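Long-range contacts in PA14 domain-containing protein (Clostridium clariflavum, PDB 6QDI), which probably serves, through its tandem calcium-binding PA14 domains, as the extracellular sugar-sensing part of a membrane-bound RsgI-type anti-sigma factor that detects biomass polysaccharides: residues 7-11 with 35-40; 26-32 with 115-121; 66-72 with 83-89. Where two conformers were deposited one is given. Numbering follows the deposited sequence.

Interaction 1: residues 7-11 with 35-40; sequences DYFDN and PAKEIR. With CA (calcium ion), chain G.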
loop_
_atom_site.group_PDB
_atom_site.type_symbol
_atom_site.label_atom_id
_atom_site.label_comp_id
_atom_site.label_asym_id
_atom_site.label_seq_id
_atom_site.Cartn_x
_atom_site.Cartn_y
_atom_site.Cartn_z
ATOM N N ASP A 7 1.269 -10.571 -2.955
ATOM C CA ASP A 7 0.397 -9.452 -3.264
ATOM C C ASP A 7 1.223 -8.210 -2.988
ATOM O O ASP A 7 1.712 -8.003 -1.861
ATOM C CB ASP A 7 -0.860 -9.522 -2.416
ATOM C CG ASP A 7 -1.754 -10.671 -2.796
ATOM O OD1 ASP A 7 -1.875 -11.014 -3.974
ATOM O OD2 ASP A 7 -2.334 -11.255 -1.854
ATOM N N TYR A 8 1.350 -7.393 -4.022
ATOM C CA TYR A 8 2.191 -6.225 -4.008
ATOM C C TYR A 8 1.350 -4.964 -3.951
ATOM O O TYR A 8 0.442 -4.766 -4.780
ATOM C CB TYR A 8 3.095 -6.198 -5.298
ATOM C CG TYR A 8 4.158 -7.287 -5.279
ATOM C CD1 TYR A 8 3.833 -8.627 -5.489
ATOM C CD2 TYR A 8 5.470 -6.962 -5.023
ATOM C CE1 TYR A 8 4.785 -9.623 -5.419
ATOM C CE2 TYR A 8 6.451 -7.943 -4.941
ATOM C CZ TYR A 8 6.102 -9.271 -5.126
ATOM O OH TYR A 8 7.124 -10.210 -5.049
ATOM N N PHE A 9 1.700 -4.104 -2.992
ATOM C CA PHE A 9 0.937 -2.912 -2.650
ATOM C C PHE A 9 1.773 -1.673 -2.883
ATOM O O PHE A 9 2.987 -1.658 -2.633
ATOM C CB PHE A 9 0.511 -2.972 -1.180
ATOM C CG PHE A 9 -0.398 -4.144 -0.881
ATOM C CD1 PHE A 9 -1.773 -4.006 -0.961
ATOM C CD2 PHE A 9 0.107 -5.363 -0.461
ATOM C CE1 PHE A 9 -2.609 -5.081 -0.694
ATOM C CE2 PHE A 9 -0.734 -6.436 -0.197
ATOM C CZ PHE A 9 -2.084 -6.266 -0.309
ATOM N N ASP A 10 1.114 -0.608 -3.307
ATOM C CA ASP A 10 1.774 0.625 -3.705
ATOM C C ASP A 10 2.155 1.513 -2.531
ATOM O O ASP A 10 2.770 2.534 -2.748
ATOM C CB ASP A 10 0.890 1.445 -4.670
ATOM C CG ASP A 10 1.548 1.788 -6.014
ATOM O OD1 ASP A 10 2.627 1.376 -6.312
ATOM O OD2 ASP A 10 0.825 2.374 -6.898
ATOM N N ASN A 11 1.756 1.171 -1.315
ATOM C CA ASN A 11 2.038 1.966 -0.116
ATOM C C ASN A 11 2.868 1.159 0.877
ATOM O O ASN A 11 3.052 -0.057 0.709
ATOM C CB ASN A 11 0.701 2.382 0.539
ATOM C CG ASN A 11 -0.087 3.289 -0.361
ATOM O OD1 ASN A 11 0.471 4.165 -1.016
ATOM N ND2 ASN A 11 -1.401 3.151 -0.310
ATOM N N PRO A 35 9.617 -3.334 -7.156
ATOM C CA PRO A 35 9.566 -4.767 -7.482
ATOM C C PRO A 35 8.945 -5.119 -8.800
ATOM O O PRO A 35 9.100 -6.264 -9.232
ATOM C CB PRO A 35 8.692 -5.395 -6.378
ATOM C CG PRO A 35 8.579 -4.394 -5.350
ATOM C CD PRO A 35 8.810 -3.037 -5.957
ATOM N N ALA A 36 8.186 -4.224 -9.396
ATOM C CA ALA A 36 7.431 -4.585 -10.599
ATOM C C ALA A 36 6.956 -3.321 -11.266
ATOM O O ALA A 36 6.734 -2.310 -10.586
ATOM C CB ALA A 36 6.247 -5.467 -10.220
ATOM N N LYS A 37 6.688 -3.400 -12.583
ATOM C CA LYS A 37 6.266 -2.201 -13.304
ATOM C C LYS A 37 4.948 -1.622 -12.774
ATOM O O LYS A 37 4.708 -0.426 -12.879
ATOM C CB LYS A 37 6.201 -2.482 -14.797
ATOM C CG LYS A 37 5.111 -3.420 -15.243
ATOM C CD LYS A 37 5.189 -3.661 -16.738
ATOM C CE LYS A 37 4.009 -4.454 -17.272
ATOM N NZ LYS A 37 3.902 -5.806 -16.662
ATOM N N GLU A 38 4.117 -2.477 -12.168
ATOM C CA GLU A 38 2.833 -2.071 -11.642
ATOM C C GLU A 38 2.935 -1.265 -10.353
ATOM O O GLU A 38 1.948 -0.657 -9.940
ATOM C CB GLU A 38 1.934 -3.291 -11.382
ATOM C CG GLU A 38 1.449 -3.998 -12.634
ATOM C CD GLU A 38 2.453 -4.973 -13.226
ATOM O OE1 GLU A 38 3.548 -5.203 -12.647
ATOM O OE2 GLU A 38 2.144 -5.545 -14.305
ATOM N N ILE A 39 4.087 -1.306 -9.695
ATOM C CA ILE A 39 4.313 -0.610 -8.436
ATOM C C ILE A 39 5.085 0.651 -8.758
ATOM O O ILE A 39 6.193 0.575 -9.339
ATOM C CB ILE A 39 5.100 -1.528 -7.468
ATOM C CG1 ILE A 39 4.250 -2.736 -7.057
ATOM C CG2 ILE A 39 5.560 -0.790 -6.214
ATOM C CD1 ILE A 39 3.092 -2.398 -6.128
ATOM N N ARG A 40 4.541 1.797 -8.361
ATOM C CA ARG A 40 5.183 3.096 -8.604
ATOM C C ARG A 40 6.609 3.053 -8.041
ATOM O O ARG A 40 6.849 2.617 -6.902
ATOM C CB ARG A 40 4.373 4.233 -7.923
ATOM C CG ARG A 40 4.896 5.650 -8.222
ATOM C CD ARG A 40 4.249 6.195 -9.493
ATOM N NE ARG A 40 2.852 6.230 -9.147
ATOM C CZ ARG A 40 2.192 7.275 -8.680
ATOM N NH1 ARG A 40 2.779 8.428 -8.585
ATOM N NH2 ARG A 40 0.919 7.131 -8.286
HETATM CA CA CA G . 4.579 4.047 -3.185
HETATM O O HOH W 1 4.834 2.486 -4.960
HETATM O O HOH W 2 1.221 1.994 -9.516
HETATM O O HOH W 3 3.044 5.113 -1.585
HETATM O O HOH W 4 2.792 4.926 -4.667
#
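Pro35 opens the contact by setting its CB 3.7 Å from CE2 of Tyr8, an apolar touch on a ring whose hydroxyl is hydrogen-bonded to Asp23. From Ala36 the loop makes a type I beta turn, closed by Ile39 N to Ala36 O at 3.0 Å; at its outer corner Lys37 NZ and Glu38 OE2 form a salt bridge of 3.0 Å. Through a water that donates to both, Glu38 O reaches OD2 of Asp10, just past strand 4-9. Ile39 then drives CD1 against the strand, 3.9 Å from Tyr8 CB and 3.6 Å from Phe9 O. At Arg40 the backbone N donates to Asp10 OD1 (2.8 Å), and a second water, itself a calcium ligand, donates to both Asp10 OD1 and Arg40 O. Asp10 binds this calcium directly through its backbone O at 2.4 Å, beside Asp42 and Ser44. The Asp10 carboxylate therefore acts in the second shell: it orients a metal-bound water and fixes the loop that leads to Asp42, while the ion takes the main-chain carbonyl.

Interaction 2: residues 26-32 with 115-121; sequences IDFFWGV and GNGFVKL. With CA (calcium ion), chain D.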
loop_
_atom_site.group_PDB
_atom_site.type_symbol
_atom_site.label_atom_id
_atom_site.label_comp_id
_atom_site.label_asym_id
_atom_site.label_seq_id
_atom_site.Cartn_x
_atom_site.Cartn_y
_atom_site.Cartn_z
ATOM N N ILE A 26 11.213 -16.580 -1.300
ATOM C CA ILE A 26 11.297 -15.200 -0.760
ATOM C C ILE A 26 12.778 -14.860 -0.664
ATOM O O ILE A 26 13.440 -15.148 0.325
ATOM C CB ILE A 26 10.562 -15.048 0.593
ATOM C CG1 ILE A 26 9.106 -15.516 0.483
ATOM C CG2 ILE A 26 10.621 -13.576 1.004
ATOM C CD1 ILE A 26 8.181 -15.179 1.639
ATOM N N ASP A 27 13.285 -14.235 -1.722
ATOM C CA ASP A 27 14.697 -13.935 -1.859
ATOM C C ASP A 27 14.810 -12.785 -2.823
ATOM O O ASP A 27 14.901 -13.007 -4.030
ATOM C CB ASP A 27 15.429 -15.182 -2.363
ATOM C CG ASP A 27 16.915 -14.999 -2.513
ATOM O OD1 ASP A 27 17.495 -14.024 -1.976
ATOM O OD2 ASP A 27 17.462 -15.889 -3.164
ATOM N N PHE A 28 14.693 -11.569 -2.301
ATOM C CA PHE A 28 14.575 -10.381 -3.135
ATOM C C PHE A 28 15.532 -9.302 -2.713
ATOM O O PHE A 28 15.709 -9.036 -1.524
ATOM C CB PHE A 28 13.152 -9.814 -3.082
ATOM C CG PHE A 28 12.180 -10.664 -3.811
ATOM C CD1 PHE A 28 12.132 -10.621 -5.173
ATOM C CD2 PHE A 28 11.314 -11.520 -3.156
ATOM C CE1 PHE A 28 11.253 -11.407 -5.892
ATOM C CE2 PHE A 28 10.419 -12.323 -3.873
ATOM C CZ PHE A 28 10.406 -12.272 -5.232
ATOM N N PHE A 29 16.131 -8.677 -3.707
ATOM C CA PHE A 29 16.939 -7.525 -3.493
ATOM C C PHE A 29 16.559 -6.525 -4.573
ATOM O O PHE A 29 16.845 -6.789 -5.770
ATOM C CB PHE A 29 18.433 -7.865 -3.555
ATOM C CG PHE A 29 19.315 -6.707 -3.273
ATOM C CD1 PHE A 29 19.550 -5.694 -4.256
ATOM C CD2 PHE A 29 19.962 -6.570 -2.065
ATOM C CE1 PHE A 29 20.359 -4.619 -4.007
ATOM C CE2 PHE A 29 20.794 -5.510 -1.851
ATOM C CZ PHE A 29 20.967 -4.536 -2.809
ATOM N N TRP A 30 15.884 -5.440 -4.196
ATOM C CA TRP A 30 15.291 -4.520 -5.165
ATOM C C TRP A 30 16.082 -3.232 -5.344
ATOM O O TRP A 30 15.766 -2.436 -6.234
ATOM C CB TRP A 30 13.839 -4.236 -4.777
ATOM C CG TRP A 30 12.951 -5.394 -4.953
ATOM C CD1 TRP A 30 12.714 -6.095 -6.111
ATOM C CD2 TRP A 30 12.122 -6.007 -3.966
ATOM N NE1 TRP A 30 11.815 -7.093 -5.901
ATOM C CE2 TRP A 30 11.412 -7.045 -4.593
ATOM C CE3 TRP A 30 11.917 -5.779 -2.606
ATOM C CZ2 TRP A 30 10.491 -7.844 -3.912
ATOM C CZ3 TRP A 30 10.995 -6.595 -1.930
ATOM C CH2 TRP A 30 10.316 -7.594 -2.582
ATOM N N GLY A 31 17.102 -2.991 -4.493
ATOM C CA GLY A 31 17.824 -1.746 -4.607
ATOM C C GLY A 31 16.867 -0.631 -4.293
ATOM O O GLY A 31 15.990 -0.760 -3.445
ATOM N N VAL A 32 17.004 0.452 -5.040
ATOM C CA VAL A 32 16.090 1.587 -4.876
ATOM C C VAL A 32 14.986 1.568 -5.909
ATOM O O VAL A 32 14.241 2.554 -6.015
ATOM C CB VAL A 32 16.796 2.967 -4.860
ATOM C CG1 VAL A 32 17.676 3.052 -3.624
ATOM C CG2 VAL A 32 17.595 3.219 -6.113
ATOM N N GLY A 115 14.729 4.199 0.281
ATOM C CA GLY A 115 16.032 3.583 0.147
ATOM C C GLY A 115 15.954 2.172 -0.378
ATOM O O GLY A 115 15.001 1.765 -1.044
ATOM N N ASN A 116 17.006 1.428 -0.092
ATOM C CA ASN A 116 17.107 0.048 -0.498
ATOM C C ASN A 116 15.917 -0.743 0.063
ATOM O O ASN A 116 15.420 -0.461 1.157
ATOM C CB ASN A 116 18.404 -0.558 0.061
ATOM C CG ASN A 116 18.908 -1.777 -0.728
ATOM O OD1 ASN A 116 18.260 -2.291 -1.649
ATOM N ND2 ASN A 116 20.082 -2.259 -0.323
ATOM N N GLY A 117 15.528 -1.780 -0.669
ATOM C CA GLY A 117 14.539 -2.741 -0.236
ATOM C C GLY A 117 15.054 -4.145 -0.498
ATOM O O GLY A 117 15.483 -4.432 -1.596
ATOM N N PHE A 118 15.007 -4.999 0.534
ATOM C CA PHE A 118 15.374 -6.392 0.376
ATOM C C PHE A 118 14.670 -7.224 1.448
ATOM O O PHE A 118 14.379 -6.727 2.536
ATOM C CB PHE A 118 16.894 -6.614 0.362
ATOM C CG PHE A 118 17.655 -6.058 1.531
ATOM C CD1 PHE A 118 17.657 -6.709 2.761
ATOM C CD2 PHE A 118 18.471 -4.951 1.363
ATOM C CE1 PHE A 118 18.415 -6.225 3.828
ATOM C CE2 PHE A 118 19.258 -4.487 2.416
ATOM C CZ PHE A 118 19.218 -5.104 3.636
ATOM N N VAL A 119 14.481 -8.507 1.146
ATOM C CA VAL A 119 13.922 -9.435 2.094
ATOM C C VAL A 119 14.302 -10.844 1.647
ATOM O O VAL A 119 14.114 -11.225 0.478
ATOM C CB VAL A 119 12.411 -9.251 2.277
ATOM C CG1 VAL A 119 11.599 -9.382 1.012
ATOM C CG2 VAL A 119 11.876 -10.191 3.340
ATOM N N LYS A 120 14.833 -11.616 2.571
ATOM C CA LYS A 120 15.281 -12.978 2.296
ATOM C C LYS A 120 14.889 -13.880 3.446
ATOM O O LYS A 120 15.221 -13.568 4.598
ATOM C CB LYS A 120 16.829 -12.990 2.158
ATOM C CG LYS A 120 17.489 -14.275 1.767
ATOM C CD LYS A 120 18.986 -14.052 1.478
ATOM C CE LYS A 120 19.883 -15.269 1.570
ATOM N NZ LYS A 120 21.172 -14.944 0.932
ATOM N N LEU A 121 14.215 -14.991 3.132
ATOM C CA LEU A 121 13.768 -15.990 4.136
ATOM C C LEU A 121 14.560 -17.286 3.997
ATOM O O LEU A 121 14.494 -17.955 2.947
ATOM C CB LEU A 121 12.274 -16.295 3.947
ATOM C CG LEU A 121 11.703 -17.309 4.924
ATOM C CD1 LEU A 121 11.673 -16.776 6.338
ATOM C CD2 LEU A 121 10.338 -17.741 4.422
HETATM CA CA CA D . 14.538 0.823 2.937
HETATM O O HOH W 5 12.310 -18.525 0.559
HETATM O O HOH W 6 20.365 -13.994 -1.586
#
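The rings of Phe29 and Phe118, a non-hydrogen-bonded antiparallel pair, lie nearly parallel (6°) yet so far slid, with centroids 5.9 Å apart, that they barely overlap; the closer touch is Phe29 CD2 to Phe118 CB, 3.9 Å. On the same face, a water bridges Asp27 OD1 and Lys120 NZ. Backbone hydrogen bonds join the segments: Leu121 N to Ile26 O and Phe28 N to Val119 O at 2.9 Å, Val119 N to Phe28 O at 3.0 Å, Trp30 N to Gly117 O at 2.8 Å. Strands 27-31 and 117-121 run at 171°, their axes 4.8 Å apart, pairing within one sheet of the PA14 beta sandwich. Toward the other sheet, Val119 CG1 packs 4.1 Å from Trp30 CZ3, and Ile26 CB lies 4.0 Å from Leu121 CB; Trp49 of strand 44-53 touches Ile26, Trp30 and Val119. Gly31, at positive phi, accepts through O from Gly117 N (3.0 Å). Nearby, Asn116 O binds calcium at 2.4 Å, a site completed by Asp68, Asn69, Asn112, Thr114 and an ethanediol.

Interaction 3: residues 66-72 with 83-89; sequences SRDNGVR and KWDNLVG. With CA (calcium ion), chain D; EDO (1,2-ethanediol), chain C.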
loop_
_atom_site.group_PDB
_atom_site.type_symbol
_atom_site.label_atom_id
_atom_site.label_comp_id
_atom_site.label_asym_id
_atom_site.label_seq_id
_atom_site.Cartn_x
_atom_site.Cartn_y
_atom_site.Cartn_z
ATOM N N SER A 66 16.513 -11.561 6.679
ATOM C CA SER A 66 17.271 -10.338 6.383
ATOM C C SER A 66 16.276 -9.366 5.777
ATOM O O SER A 66 15.535 -9.762 4.864
ATOM C CB SER A 66 18.393 -10.662 5.380
ATOM O OG SER A 66 19.211 -11.720 5.824
ATOM N N ARG A 67 16.235 -8.122 6.274
ATOM C CA ARG A 67 15.150 -7.227 5.898
ATOM C C ARG A 67 15.618 -5.779 5.813
ATOM O O ARG A 67 16.366 -5.280 6.666
ATOM C CB ARG A 67 14.003 -7.304 6.911
ATOM C CG ARG A 67 14.385 -6.828 8.319
ATOM C CD ARG A 67 13.322 -6.970 9.357
ATOM N NE ARG A 67 13.737 -6.415 10.628
ATOM C CZ ARG A 67 13.581 -5.167 11.017
ATOM N NH1 ARG A 67 13.963 -4.820 12.237
ATOM N NH2 ARG A 67 13.012 -4.264 10.212
ATOM N N ASP A 68 15.015 -5.085 4.854
ATOM C CA ASP A 68 15.081 -3.614 4.778
ATOM C C ASP A 68 13.785 -3.270 4.063
ATOM O O ASP A 68 13.730 -3.479 2.859
ATOM C CB ASP A 68 16.326 -3.177 4.048
ATOM C CG ASP A 68 16.400 -1.703 3.870
ATOM O OD1 ASP A 68 15.377 -1.006 4.102
ATOM O OD2 ASP A 68 17.500 -1.200 3.457
ATOM N N ASN A 69 12.692 -2.842 4.722
ATOM C CA ASN A 69 12.595 -2.488 6.121
ATOM C C ASN A 69 11.839 -3.533 6.954
ATOM O O ASN A 69 12.459 -4.513 7.376
ATOM C CB ASN A 69 11.975 -1.083 6.259
ATOM C CG ASN A 69 12.913 -0.022 5.735
ATOM O OD1 ASN A 69 12.772 0.444 4.596
ATOM N ND2 ASN A 69 13.951 0.267 6.515
ATOM N N GLY A 70 10.559 -3.360 7.209
ATOM C CA GLY A 70 9.891 -4.185 8.214
ATOM C C GLY A 70 9.435 -5.538 7.706
ATOM O O GLY A 70 9.116 -5.704 6.530
ATOM N N VAL A 71 9.372 -6.508 8.627
ATOM C CA VAL A 71 8.828 -7.836 8.356
ATOM C C VAL A 71 8.020 -8.339 9.527
ATOM O O VAL A 71 8.391 -8.113 10.700
ATOM C CB VAL A 71 9.946 -8.852 8.018
ATOM C CG1 VAL A 71 9.517 -10.322 8.163
ATOM C CG2 VAL A 71 10.548 -8.554 6.659
ATOM N N ARG A 72 6.956 -9.079 9.217
ATOM C CA ARG A 72 6.285 -9.971 10.158
ATOM C C ARG A 72 6.195 -11.329 9.488
ATOM O O ARG A 72 5.785 -11.434 8.348
ATOM C CB ARG A 72 4.879 -9.474 10.543
ATOM C CG ARG A 72 4.903 -8.238 11.446
ATOM C CD ARG A 72 3.618 -7.964 12.164
ATOM N NE ARG A 72 3.709 -6.836 13.117
ATOM C CZ ARG A 72 3.159 -5.627 12.949
ATOM N NH1 ARG A 72 2.512 -5.315 11.786
ATOM N NH2 ARG A 72 3.287 -4.707 13.923
ATOM N N LYS A 83 8.849 -7.758 13.490
ATOM C CA LYS A 83 9.886 -6.735 13.299
ATOM C C LYS A 83 9.434 -5.698 12.279
ATOM O O LYS A 83 10.100 -5.430 11.282
ATOM C CB LYS A 83 11.228 -7.385 12.926
ATOM C CG LYS A 83 11.817 -8.264 14.041
ATOM C CD LYS A 83 12.332 -7.437 15.214
ATOM C CE LYS A 83 12.708 -8.373 16.324
ATOM N NZ LYS A 83 13.160 -7.684 17.518
ATOM N N TRP A 84 8.294 -5.086 12.574
ATOM C CA TRP A 84 7.617 -4.157 11.657
ATOM C C TRP A 84 8.105 -2.750 11.948
ATOM O O TRP A 84 7.409 -1.933 12.519
ATOM C CB TRP A 84 6.126 -4.290 11.813
ATOM C CG TRP A 84 5.309 -3.697 10.722
ATOM C CD1 TRP A 84 4.505 -2.593 10.808
ATOM C CD2 TRP A 84 5.165 -4.196 9.388
ATOM N NE1 TRP A 84 3.867 -2.393 9.615
ATOM C CE2 TRP A 84 4.258 -3.352 8.718
ATOM C CE3 TRP A 84 5.708 -5.280 8.695
ATOM C CZ2 TRP A 84 3.844 -3.585 7.399
ATOM C CZ3 TRP A 84 5.333 -5.501 7.387
ATOM C CH2 TRP A 84 4.396 -4.655 6.734
ATOM N N ASP A 85 9.342 -2.479 11.555
ATOM C CA ASP A 85 9.979 -1.213 11.913
ATOM C C ASP A 85 10.943 -0.783 10.818
ATOM O O ASP A 85 11.180 -1.515 9.848
ATOM C CB ASP A 85 10.606 -1.268 13.315
ATOM C CG ASP A 85 11.723 -2.268 13.390
ATOM O OD1 ASP A 85 12.624 -2.246 12.522
ATOM O OD2 ASP A 85 11.702 -3.089 14.341
ATOM N N ASN A 86 11.464 0.447 10.991
ATOM C CA ASN A 86 12.317 1.057 9.964
ATOM C C ASN A 86 13.757 0.747 10.044
ATOM O O ASN A 86 14.535 1.283 9.255
ATOM C CB ASN A 86 12.086 2.557 9.968
ATOM C CG ASN A 86 10.718 2.881 9.441
ATOM O OD1 ASN A 86 10.472 2.664 8.291
ATOM N ND2 ASN A 86 9.810 3.298 10.285
ATOM N N LEU A 87 14.162 -0.102 10.972
ATOM C CA LEU A 87 15.524 -0.498 11.019
ATOM C C LEU A 87 15.809 -1.404 9.782
ATOM O O LEU A 87 14.906 -1.818 8.957
ATOM C CB LEU A 87 15.811 -1.219 12.334
ATOM C CG LEU A 87 15.474 -0.455 13.610
ATOM C CD1 LEU A 87 15.707 -1.337 14.828
ATOM C CD2 LEU A 87 16.325 0.815 13.667
ATOM N N VAL A 88 17.073 -1.758 9.699
ATOM C CA VAL A 88 17.546 -2.824 8.816
ATOM C C VAL A 88 17.952 -3.969 9.717
ATOM O O VAL A 88 18.741 -3.788 10.658
ATOM C CB VAL A 88 18.704 -2.335 7.955
ATOM C CG1 VAL A 88 19.306 -3.482 7.167
ATOM C CG2 VAL A 88 18.207 -1.213 7.018
ATOM N N GLY A 89 17.392 -5.154 9.453
ATOM C CA GLY A 89 17.622 -6.313 10.310
ATOM C C GLY A 89 18.346 -7.394 9.557
ATOM O O GLY A 89 17.918 -7.850 8.523
HETATM CA CA CA D . 14.538 0.823 2.937
HETATM C C1 EDO C . 17.353 2.093 4.175
HETATM O O1 EDO C . 16.956 1.361 2.995
HETATM C C2 EDO C . 16.250 3.104 4.539
HETATM O O2 EDO C . 15.109 2.332 4.797
#
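Backbone hydrogen bonds pair the segments at two places. Arg67 and Gly89 exchange bonds (Arg67 N to Gly89 O 2.8 Å, Gly89 N to Arg67 O 3.0 Å), as do Val71 and Lys83 (Val71 N to Lys83 O 3.0 Å, Lys83 N to Val71 O 2.8 Å). Between them the Arg67 guanidinium bridges the gap: NH1 forms a salt bridge with Asp85 OD1 at 2.9 Å, NH2 donates to Asn69 O of its own segment at 2.9 Å, and NE is salt-bridged to Glu92. Asp85 OD1 also accepts from Leu87 N (3.1 Å), an Asx turn. Gly89 CA lies over one face of the Arg67 guanidinium, where a side chain would clash. The Arg72 guanidinium stacks flat on Trp84 (cation-pi), centres 4.2 Å apart, its NE salt-bridged to Asp82. A cis peptide joins the calcium ligands Asp68 (OD1, 2.3 Å) and Asn69 (OD1, 2.5 Å); both oxygens of an ethanediol, probably from the crystallisation liquor, also bind. This diol chelation is consistent with a sugar-binding site. Asn69 and Gly70 form a classic bulge opposite Phe111 of strand 104-113, and Asp68 pairs with Phe118 of strand 117-125, so segment 66-72 passes from one sheet to the other.

Overall arrangement
All three contacts lie in the first PA14 domain. From the N terminus, strand 4-9 ends in interaction 1, which closes on the loop at 35-40 after the chain has passed through 26-32. Interaction 2 opens within that loop and closes only at 115-121, so the two cross; they meet where Pro35 and Tyr8 pack against Trp30, joining the facing sheets. Interaction 3 is nested inside the long loop of interaction 2 and follows interaction 1 in series without touching it. Interactions 2 and 3 share a calcium ion and, through neighbouring strands 59-68 and 117-125, one sheet; strand 71-75 takes interaction 3 into the sheet of strand 4-9. Interaction 1 supplies a ligand to a different calcium ion.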